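Local coordinates for protein beta-N-acetylglucosaminidase (Thermotoga maritima, PDB 3WO8) that probably hydrolyses terminal non-reducing N-acetyl-hexosamine residues of N-acetyl-beta-D-hexosaminides, as a beta-N-acetylglucosaminidase of glycoside hydrolase family 3, at residues G376-I381 against F414-P419; F438-P443 against I463-S468. All coordinates share one frame; numbering follows the deposited sequence.

Interaction 1. Residues G376-I381 against F414-P419; sequences GDYDQI and FVADIP
I381 lies against one face of the F414 ring, the helix supplying the aliphatic branches and the strand the flat surface. The closer branch is CG2, whose approach to CZ of F414 is 3.5 Å. It sits 3.8 Å from the centroid of the F414 ring, a CH-pi contact displaced toward the rim. The two side chains slide past each other in opposite directions, CG2 of I381 over the CZ end of the ring and its CG1-CD1 arm nearer the ring's attachment, where CD1 comes to 3.9 Å from CD2 of F414. With CG1 beside the backbone N and CG2 anti to it (chi1 -70°), I381 spreads both branches toward the phenyl group. One turn earlier, Y378 leaves the helix at an angle to 414-419, and the length of its ring carries OH to 3.2 Å from CB of A416, a van der Waals touch of hydroxyl against methyl. No hydrogen bond joins the two segments, and all four touching residues are buried.

Around this first shell, V362 of strand 357-363 packs on Y378, I381 and F414 alike, and the F414 ring stacks on F438. I465 of helix 462-471 touches both I381 and F414. Elsewhere on the helix, exposed D379 forms a salt bridge with R396, and buried D377 hydrogen-bonds T460 through OD2. Helix 374-385 is the connection of a beta-alpha-beta crossover between the adjacent parallel strands 357-363 and 391-397, and here it also packs on strand 411-415, the parallel neighbour on the other side of 357-363.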
ATOM      1  N   GLY B 376      -8.692  15.030   3.172  1.00 35.27           N
ATOM      2  CA  GLY B 376      -7.995  14.757   1.909  1.00 33.82           C
ATOM      3  C   GLY B 376      -8.995  14.313   0.841  1.00 34.87           C
ATOM      4  O   GLY B 376      -8.807  14.522  -0.379  1.00 34.81           O
ATOM      5  N   ASP B 377     -10.067  13.700   1.342  1.00 33.37           N
ATOM      6  CA  ASP B 377     -11.154  13.207   0.542  1.00 32.84           C
ATOM      7  C   ASP B 377     -11.927  14.336  -0.114  1.00 31.63           C
ATOM      8  O   ASP B 377     -12.223  14.319  -1.305  1.00 31.65           O
ATOM      9  CB  ASP B 377     -12.079  12.357   1.421  1.00 34.55           C
ATOM     10  CG  ASP B 377     -11.566  10.910   1.665  1.00 35.24           C
ATOM     11  OD1 ASP B 377     -10.487  10.484   1.154  1.00 31.77           O
ATOM     12  OD2 ASP B 377     -12.308  10.186   2.387  1.00 35.52           O
ATOM     13  N   TYR B 378     -12.248  15.355   0.655  1.00 32.25           N
ATOM     14  CA  TYR B 378     -12.945  16.471   0.079  1.00 30.35           C
ATOM     15  C   TYR B 378     -12.082  17.142  -0.963  1.00 32.44           C
ATOM     16  O   TYR B 378     -12.565  17.464  -2.052  1.00 35.75           O
ATOM     17  CB  TYR B 378     -13.344  17.483   1.131  1.00 31.62           C
ATOM     18  CG  TYR B 378     -14.189  16.967   2.232  1.00 32.01           C
ATOM     19  CD1 TYR B 378     -15.104  15.971   2.022  1.00 34.15           C
ATOM     20  CD2 TYR B 378     -14.078  17.502   3.514  1.00 37.28           C
ATOM     21  CE1 TYR B 378     -15.878  15.477   3.070  1.00 39.70           C
ATOM     22  CE2 TYR B 378     -14.860  17.056   4.567  1.00 37.21           C
ATOM     23  CZ  TYR B 378     -15.761  16.036   4.341  1.00 41.81           C
ATOM     24  OH  TYR B 378     -16.537  15.575   5.381  1.00 50.88           O
ATOM     25  N   ASP B 379     -10.805  17.344  -0.658  1.00 34.16           N
ATOM     26  CA  ASP B 379      -9.870  17.910  -1.654  1.00 33.82           C
ATOM     27  C   ASP B 379      -9.895  17.180  -2.999  1.00 31.51           C
ATOM     28  O   ASP B 379      -9.655  17.763  -4.066  1.00 27.60           O
ATOM     29  CB  ASP B 379      -8.443  17.857  -1.148  1.00 35.13           C
ATOM     30  CG  ASP B 379      -8.196  18.760   0.005  1.00 38.88           C
ATOM     31  OD1 ASP B 379      -9.060  19.591   0.335  1.00 41.01           O
ATOM     32  OD2 ASP B 379      -7.098  18.640   0.600  1.00 46.60           O
ATOM     33  N   GLN B 380     -10.173  15.896  -2.934  1.00 32.99           N
ATOM     34  CA  GLN B 380     -10.099  15.029  -4.112  1.00 35.84           C
ATOM     35  C   GLN B 380     -11.349  15.048  -5.030  1.00 36.79           C
ATOM     36  O   GLN B 380     -11.318  14.554  -6.166  1.00 33.45           O
ATOM     37  CB  GLN B 380      -9.808  13.623  -3.639  1.00 36.57           C
ATOM     38  CG  GLN B 380      -8.675  12.957  -4.382  1.00 42.17           C
ATOM     39  CD  GLN B 380      -8.451  11.606  -3.779  1.00 46.05           C
ATOM     40  OE1 GLN B 380      -8.263  11.508  -2.542  1.00 43.77           O
ATOM     41  NE2 GLN B 380      -8.525  10.538  -4.610  1.00 45.12           N
ATOM     42  N   ILE B 381     -12.429  15.648  -4.539  1.00 37.05           N
ATOM     43  CA  ILE B 381     -13.698  15.633  -5.237  1.00 36.06           C
ATOM     44  C   ILE B 381     -13.652  16.317  -6.602  1.00 38.74           C
ATOM     45  O   ILE B 381     -14.264  15.824  -7.550  1.00 42.69           O
ATOM     46  CB  ILE B 381     -14.780  16.240  -4.348  1.00 36.32           C
ATOM     47  CG1 ILE B 381     -15.048  15.276  -3.199  1.00 35.56           C
ATOM     48  CG2 ILE B 381     -16.052  16.499  -5.141  1.00 37.72           C
ATOM     49  CD1 ILE B 381     -16.002  15.785  -2.154  1.00 36.18           C
ATOM     50  N   PHE B 414     -21.872  19.158  -1.585  1.00 39.98           N
ATOM     51  CA  PHE B 414     -21.393  18.018  -0.846  1.00 37.01           C
ATOM     52  C   PHE B 414     -21.429  18.428   0.611  1.00 39.33           C
ATOM     53  O   PHE B 414     -20.792  19.400   0.995  1.00 38.72           O
ATOM     54  CB  PHE B 414     -19.987  17.681  -1.267  1.00 35.05           C
ATOM     55  CG  PHE B 414     -19.863  17.219  -2.684  1.00 30.39           C
ATOM     56  CD1 PHE B 414     -19.659  18.112  -3.687  1.00 29.02           C
ATOM     57  CD2 PHE B 414     -19.832  15.862  -2.987  1.00 30.20           C
ATOM     58  CE1 PHE B 414     -19.513  17.665  -4.995  1.00 29.07           C
ATOM     59  CE2 PHE B 414     -19.692  15.403  -4.282  1.00 27.32           C
ATOM     60  CZ  PHE B 414     -19.520  16.316  -5.289  1.00 28.05           C
ATOM     61  N   VAL B 415     -22.184  17.662   1.397  1.00 40.64           N
ATOM     62  CA  VAL B 415     -22.504  17.968   2.768  1.00 38.79           C
ATOM     63  C   VAL B 415     -21.840  16.980   3.702  1.00 43.19           C
ATOM     64  O   VAL B 415     -22.077  15.782   3.626  1.00 42.11           O
ATOM     65  CB  VAL B 415     -24.012  17.847   2.997  1.00 37.88           C
ATOM     66  CG1 VAL B 415     -24.338  18.207   4.425  1.00 40.78           C
ATOM     67  CG2 VAL B 415     -24.764  18.752   2.046  1.00 37.26           C
ATOM     68  N   ALA B 416     -20.994  17.494   4.577  1.00 48.41           N
ATOM     69  CA  ALA B 416     -20.389  16.693   5.618  1.00 52.91           C
ATOM     70  C   ALA B 416     -21.390  16.571   6.745  1.00 56.96           C
ATOM     71  O   ALA B 416     -21.760  15.478   7.167  1.00 71.60           O
ATOM     72  CB  ALA B 416     -19.108  17.369   6.115  1.00 53.84           C
ATOM     73  N   ASP B 417     -21.823  17.714   7.237  1.00 59.08           N
ATOM     74  CA  ASP B 417     -22.837  17.769   8.246  1.00 60.05           C
ATOM     75  C   ASP B 417     -23.472  19.152   8.280  1.00 64.05           C
ATOM     76  O   ASP B 417     -23.090  20.056   7.534  1.00 66.28           O
ATOM     77  CB  ASP B 417     -22.257  17.366   9.612  1.00 66.62           C
ATOM     78  CG  ASP B 417     -21.298  18.386  10.186  1.00 62.08           C
ATOM     79  OD1 ASP B 417     -20.246  18.614   9.572  1.00 66.96           O
ATOM     80  OD2 ASP B 417     -21.584  18.923  11.272  1.00 57.90           O
ATOM     81  N   ILE B 418     -24.454  19.313   9.148  1.00 67.10           N
ATOM     82  CA  ILE B 418     -25.210  20.552   9.226  1.00 69.98           C
ATOM     83  C   ILE B 418     -25.283  20.954  10.711  1.00 70.54           C
ATOM     84  O   ILE B 418     -26.217  20.617  11.412  1.00 65.48           O
ATOM     85  CB  ILE B 418     -26.585  20.384   8.543  1.00 67.97           C
ATOM     86  CG1 ILE B 418     -27.268  19.066   8.925  1.00 80.59           C
ATOM     87  CG2 ILE B 418     -26.417  20.269   7.037  1.00 64.98           C
ATOM     88  CD1 ILE B 418     -27.639  18.857  10.386  1.00 83.39           C
ATOM     89  N   PRO B 419     -24.265  21.658  11.214  1.00 69.54           N
ATOM     90  CA  PRO B 419     -24.239  21.905  12.661  1.00 70.11           C
ATOM     91  C   PRO B 419     -25.223  22.971  13.160  1.00 74.67           C
ATOM     92  O   PRO B 419     -25.702  22.870  14.280  1.00 76.55           O
ATOM     93  CB  PRO B 419     -22.798  22.351  12.919  1.00 68.20           C
ATOM     94  CG  PRO B 419     -22.325  22.907  11.620  1.00 71.74           C
ATOM     95  CD  PRO B 419     -23.148  22.305  10.509  1.00 69.90           C
TER

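Interaction 2. Residues F438-P443 against I463-S468; sequences FVLRNP and ISIYKS
L440 and I465 meet through their terminal methyls, CD1 to CD1 at 4.1 Å, the two side chains crossing at about a right angle. The I465 branch that makes this touch reaches out through CG1, which lies beside the backbone N (chi1 -64°). Beside this pair, F438 directs its side chain toward the helix and brings CE2 to 4.3 Å from CB of S468, oblique to the phenyl plane. Both are van der Waals contacts of modest closeness. The hydroxyl of S468 is turned back on its own helix: S468 OG donates to O of S464 at 3.1 Å. S464 O also accepts from S468 N at 3.0 Å, and the two donors arrive from opposite faces of the carbonyl plane. A buried hydroxyl is thus satisfied locally.

Beyond these four buried residues the two segments make no contact with each other. The turn 441-443 is partly exposed and faces the second subunit, where R441 forms a salt bridge with D139 of that subunit and P443 packs on its L93. K467, also partly exposed, pairs with D58 of its own chain.

Strand 435-439 runs between strands 411-415 and 453-456, bonded through its backbone to both. Helix 462-471 lies over this part of the sheet, with I381 of helix 374-385 against I465 and S340 of helix 334-342 against I463 and S464.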
ATOM      1  N   PHE B 438     -25.119  15.991  -1.860  1.00 41.24           N
ATOM      2  CA  PHE B 438     -24.475  14.709  -1.575  1.00 40.71           C
ATOM      3  C   PHE B 438     -24.372  14.607  -0.056  1.00 42.75           C
ATOM      4  O   PHE B 438     -23.596  15.346   0.576  1.00 40.97           O
ATOM      5  CB  PHE B 438     -23.108  14.615  -2.209  1.00 36.00           C
ATOM      6  CG  PHE B 438     -23.116  14.316  -3.666  1.00 31.27           C
ATOM      7  CD1 PHE B 438     -23.511  15.251  -4.554  1.00 32.11           C
ATOM      8  CD2 PHE B 438     -22.665  13.113  -4.143  1.00 32.73           C
ATOM      9  CE1 PHE B 438     -23.501  15.000  -5.918  1.00 32.83           C
ATOM     10  CE2 PHE B 438     -22.634  12.838  -5.505  1.00 33.74           C
ATOM     11  CZ  PHE B 438     -23.050  13.792  -6.400  1.00 33.49           C
ATOM     12  N   VAL B 439     -25.186  13.728   0.521  1.00 44.02           N
ATOM     13  CA  VAL B 439     -25.111  13.448   1.956  1.00 44.77           C
ATOM     14  C   VAL B 439     -24.009  12.401   2.102  1.00 41.56           C
ATOM     15  O   VAL B 439     -24.151  11.204   1.763  1.00 41.31           O
ATOM     16  CB  VAL B 439     -26.467  12.999   2.549  1.00 45.45           C
ATOM     17  CG1 VAL B 439     -26.310  12.551   3.998  1.00 46.02           C
ATOM     18  CG2 VAL B 439     -27.472  14.139   2.462  1.00 44.30           C
ATOM     19  N   LEU B 440     -22.882  12.902   2.570  1.00 40.21           N
ATOM     20  CA  LEU B 440     -21.624  12.160   2.542  1.00 40.08           C
ATOM     21  C   LEU B 440     -21.408  11.282   3.751  1.00 36.60           C
ATOM     22  O   LEU B 440     -20.768  10.235   3.640  1.00 35.06           O
ATOM     23  CB  LEU B 440     -20.460  13.137   2.382  1.00 41.41           C
ATOM     24  CG  LEU B 440     -19.774  13.203   1.000  1.00 42.36           C
ATOM     25  CD1 LEU B 440     -20.567  12.655  -0.188  1.00 38.72           C
ATOM     26  CD2 LEU B 440     -19.334  14.629   0.734  1.00 43.82           C
ATOM     27  N   ARG B 441     -21.999  11.683   4.878  1.00 39.65           N
ATOM     28  CA  ARG B 441     -21.733  11.052   6.160  1.00 41.34           C
ATOM     29  C   ARG B 441     -22.981  10.460   6.822  1.00 40.13           C
ATOM     30  O   ARG B 441     -23.314   9.288   6.654  1.00 47.87           O
ATOM     31  CB  ARG B 441     -20.989  12.035   7.070  1.00 40.63           C
ATOM     32  CG  ARG B 441     -19.597  12.358   6.545  1.00 41.89           C
ATOM     33  CD  ARG B 441     -18.885  13.332   7.437  1.00 48.00           C
ATOM     34  NE  ARG B 441     -18.512  12.725   8.713  1.00 55.86           N
ATOM     35  CZ  ARG B 441     -17.372  12.968   9.361  1.00 64.82           C
ATOM     36  NH1 ARG B 441     -16.464  13.803   8.834  1.00 60.77           N
ATOM     37  NH2 ARG B 441     -17.129  12.358  10.533  1.00 65.75           N
ATOM     38  N   ASN B 442     -23.666  11.261   7.589  1.00 40.36           N
ATOM     39  CA  ASN B 442     -24.775  10.758   8.362  1.00 40.60           C
ATOM     40  C   ASN B 442     -26.052  10.784   7.565  1.00 40.20           C
ATOM     41  O   ASN B 442     -26.547  11.849   7.246  1.00 43.50           O
ATOM     42  CB  ASN B 442     -24.940  11.641   9.575  1.00 47.05           C
ATOM     43  CG  ASN B 442     -25.824  11.013  10.647  1.00 48.12           C
ATOM     44  OD1 ASN B 442     -26.618  10.102  10.396  1.00 39.14           O
ATOM     45  ND2 ASN B 442     -25.669  11.506  11.859  1.00 46.67           N
ATOM     46  N   PRO B 443     -26.619   9.621   7.266  1.00 41.27           N
ATOM     47  CA  PRO B 443     -27.816   9.624   6.418  1.00 45.81           C
ATOM     48  C   PRO B 443     -29.095  10.193   7.079  1.00 46.29           C
ATOM     49  O   PRO B 443     -30.104  10.400   6.405  1.00 44.46           O
ATOM     50  CB  PRO B 443     -27.983   8.129   6.024  1.00 43.87           C
ATOM     51  CG  PRO B 443     -26.859   7.395   6.695  1.00 41.20           C
ATOM     52  CD  PRO B 443     -26.312   8.277   7.766  1.00 39.81           C
ATOM     53  N   ILE B 463     -14.135   6.557  -4.085  1.00 35.55           N
ATOM     54  CA  ILE B 463     -14.821   5.508  -4.848  1.00 34.70           C
ATOM     55  C   ILE B 463     -16.342   5.661  -4.765  1.00 34.28           C
ATOM     56  O   ILE B 463     -17.070   5.482  -5.735  1.00 31.45           O
ATOM     57  CB  ILE B 463     -14.366   4.097  -4.435  1.00 33.59           C
ATOM     58  CG1 ILE B 463     -14.930   3.027  -5.377  1.00 34.80           C
ATOM     59  CG2 ILE B 463     -14.822   3.801  -3.033  1.00 33.82           C
ATOM     60  CD1 ILE B 463     -14.917   3.380  -6.848  1.00 32.83           C
ATOM     61  N   SER B 464     -16.825   6.067  -3.614  1.00 36.65           N
ATOM     62  CA  SER B 464     -18.271   6.167  -3.446  1.00 38.81           C
ATOM     63  C   SER B 464     -18.824   7.282  -4.287  1.00 39.91           C
ATOM     64  O   SER B 464     -19.792   7.101  -4.979  1.00 39.90           O
ATOM     65  CB  SER B 464     -18.604   6.342  -1.974  1.00 39.79           C
ATOM     66  OG  SER B 464     -17.981   5.273  -1.240  1.00 37.98           O
ATOM     67  N   ILE B 465     -18.172   8.435  -4.244  1.00 43.18           N
ATOM     68  CA  ILE B 465     -18.545   9.602  -5.071  1.00 39.36           C
ATOM     69  C   ILE B 465     -18.410   9.262  -6.563  1.00 38.96           C
ATOM     70  O   ILE B 465     -19.301   9.553  -7.338  1.00 41.81           O
ATOM     71  CB  ILE B 465     -17.699  10.852  -4.703  1.00 37.82           C
ATOM     72  CG1 ILE B 465     -17.992  11.255  -3.270  1.00 39.73           C
ATOM     73  CG2 ILE B 465     -18.050  12.022  -5.584  1.00 39.54           C
ATOM     74  CD1 ILE B 465     -17.371  12.544  -2.807  1.00 40.47           C
ATOM     75  N   TYR B 466     -17.323   8.617  -6.952  1.00 35.58           N
ATOM     76  CA  TYR B 466     -17.149   8.226  -8.329  1.00 37.00           C
ATOM     77  C   TYR B 466     -18.283   7.321  -8.787  1.00 43.94           C
ATOM     78  O   TYR B 466     -18.958   7.618  -9.773  1.00 46.63           O
ATOM     79  CB  TYR B 466     -15.837   7.489  -8.469  1.00 39.95           C
ATOM     80  CG  TYR B 466     -15.499   7.033  -9.857  1.00 40.39           C
ATOM     81  CD1 TYR B 466     -15.134   7.934 -10.831  1.00 42.67           C
ATOM     82  CD2 TYR B 466     -15.505   5.696 -10.181  1.00 43.86           C
ATOM     83  CE1 TYR B 466     -14.794   7.517 -12.111  1.00 48.18           C
ATOM     84  CE2 TYR B 466     -15.185   5.262 -11.459  1.00 48.15           C
ATOM     85  CZ  TYR B 466     -14.828   6.171 -12.412  1.00 47.62           C
ATOM     86  OH  TYR B 466     -14.516   5.726 -13.644  1.00 44.30           O
ATOM     87  N   LYS B 467     -18.503   6.221  -8.065  1.00 44.40           N
ATOM     88  CA  LYS B 467     -19.582   5.302  -8.395  1.00 40.48           C
ATOM     89  C   LYS B 467     -20.930   6.007  -8.487  1.00 40.40           C
ATOM     90  O   LYS B 467     -21.670   5.776  -9.441  1.00 47.57           O
ATOM     91  CB  LYS B 467     -19.692   4.155  -7.404  1.00 40.23           C
ATOM     92  CG  LYS B 467     -18.508   3.199  -7.336  1.00 43.09           C
ATOM     93  CD  LYS B 467     -18.159   2.518  -8.650  1.00 43.08           C
ATOM     94  CE  LYS B 467     -19.339   1.799  -9.269  1.00 41.48           C
ATOM     95  NZ  LYS B 467     -18.804   0.798 -10.239  1.00 41.95           N
ATOM     96  N   SER B 468     -21.274   6.871  -7.549  1.00 36.81           N
ATOM     97  CA  SER B 468     -22.540   7.602  -7.691  1.00 38.15           C
ATOM     98  C   SER B 468     -22.726   8.319  -9.057  1.00 41.36           C
ATOM     99  O   SER B 468     -23.804   8.266  -9.629  1.00 42.30           O
ATOM    100  CB  SER B 468     -22.687   8.649  -6.598  1.00 36.14           C
ATOM    101  OG  SER B 468     -22.675   8.034  -5.336  1.00 35.58           O
TER

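Adjacent parallel strands of one sheet, each facing a helix on the same layer, make interactions 1 and 2 two halves of a continuous core about 10 Å apart between centres. Backbone bonds between V415 and both F438 and L440 join the strand sides, while I381 CD1 and I465 CD1, 3.6 Å apart, join the helix sides. Both contacts are buried and free of hydrogen bonds between their segments, yet their chemistry differs: interaction 1 lays a branched side chain over an aromatic face, whereas interaction 2 relies on sparser methyl-to-methyl packing and an oblique ring-to-carbon touch, beside a serine whose hydroxyl bonds within its own helix. Only interaction 2 has segments touching the second subunit.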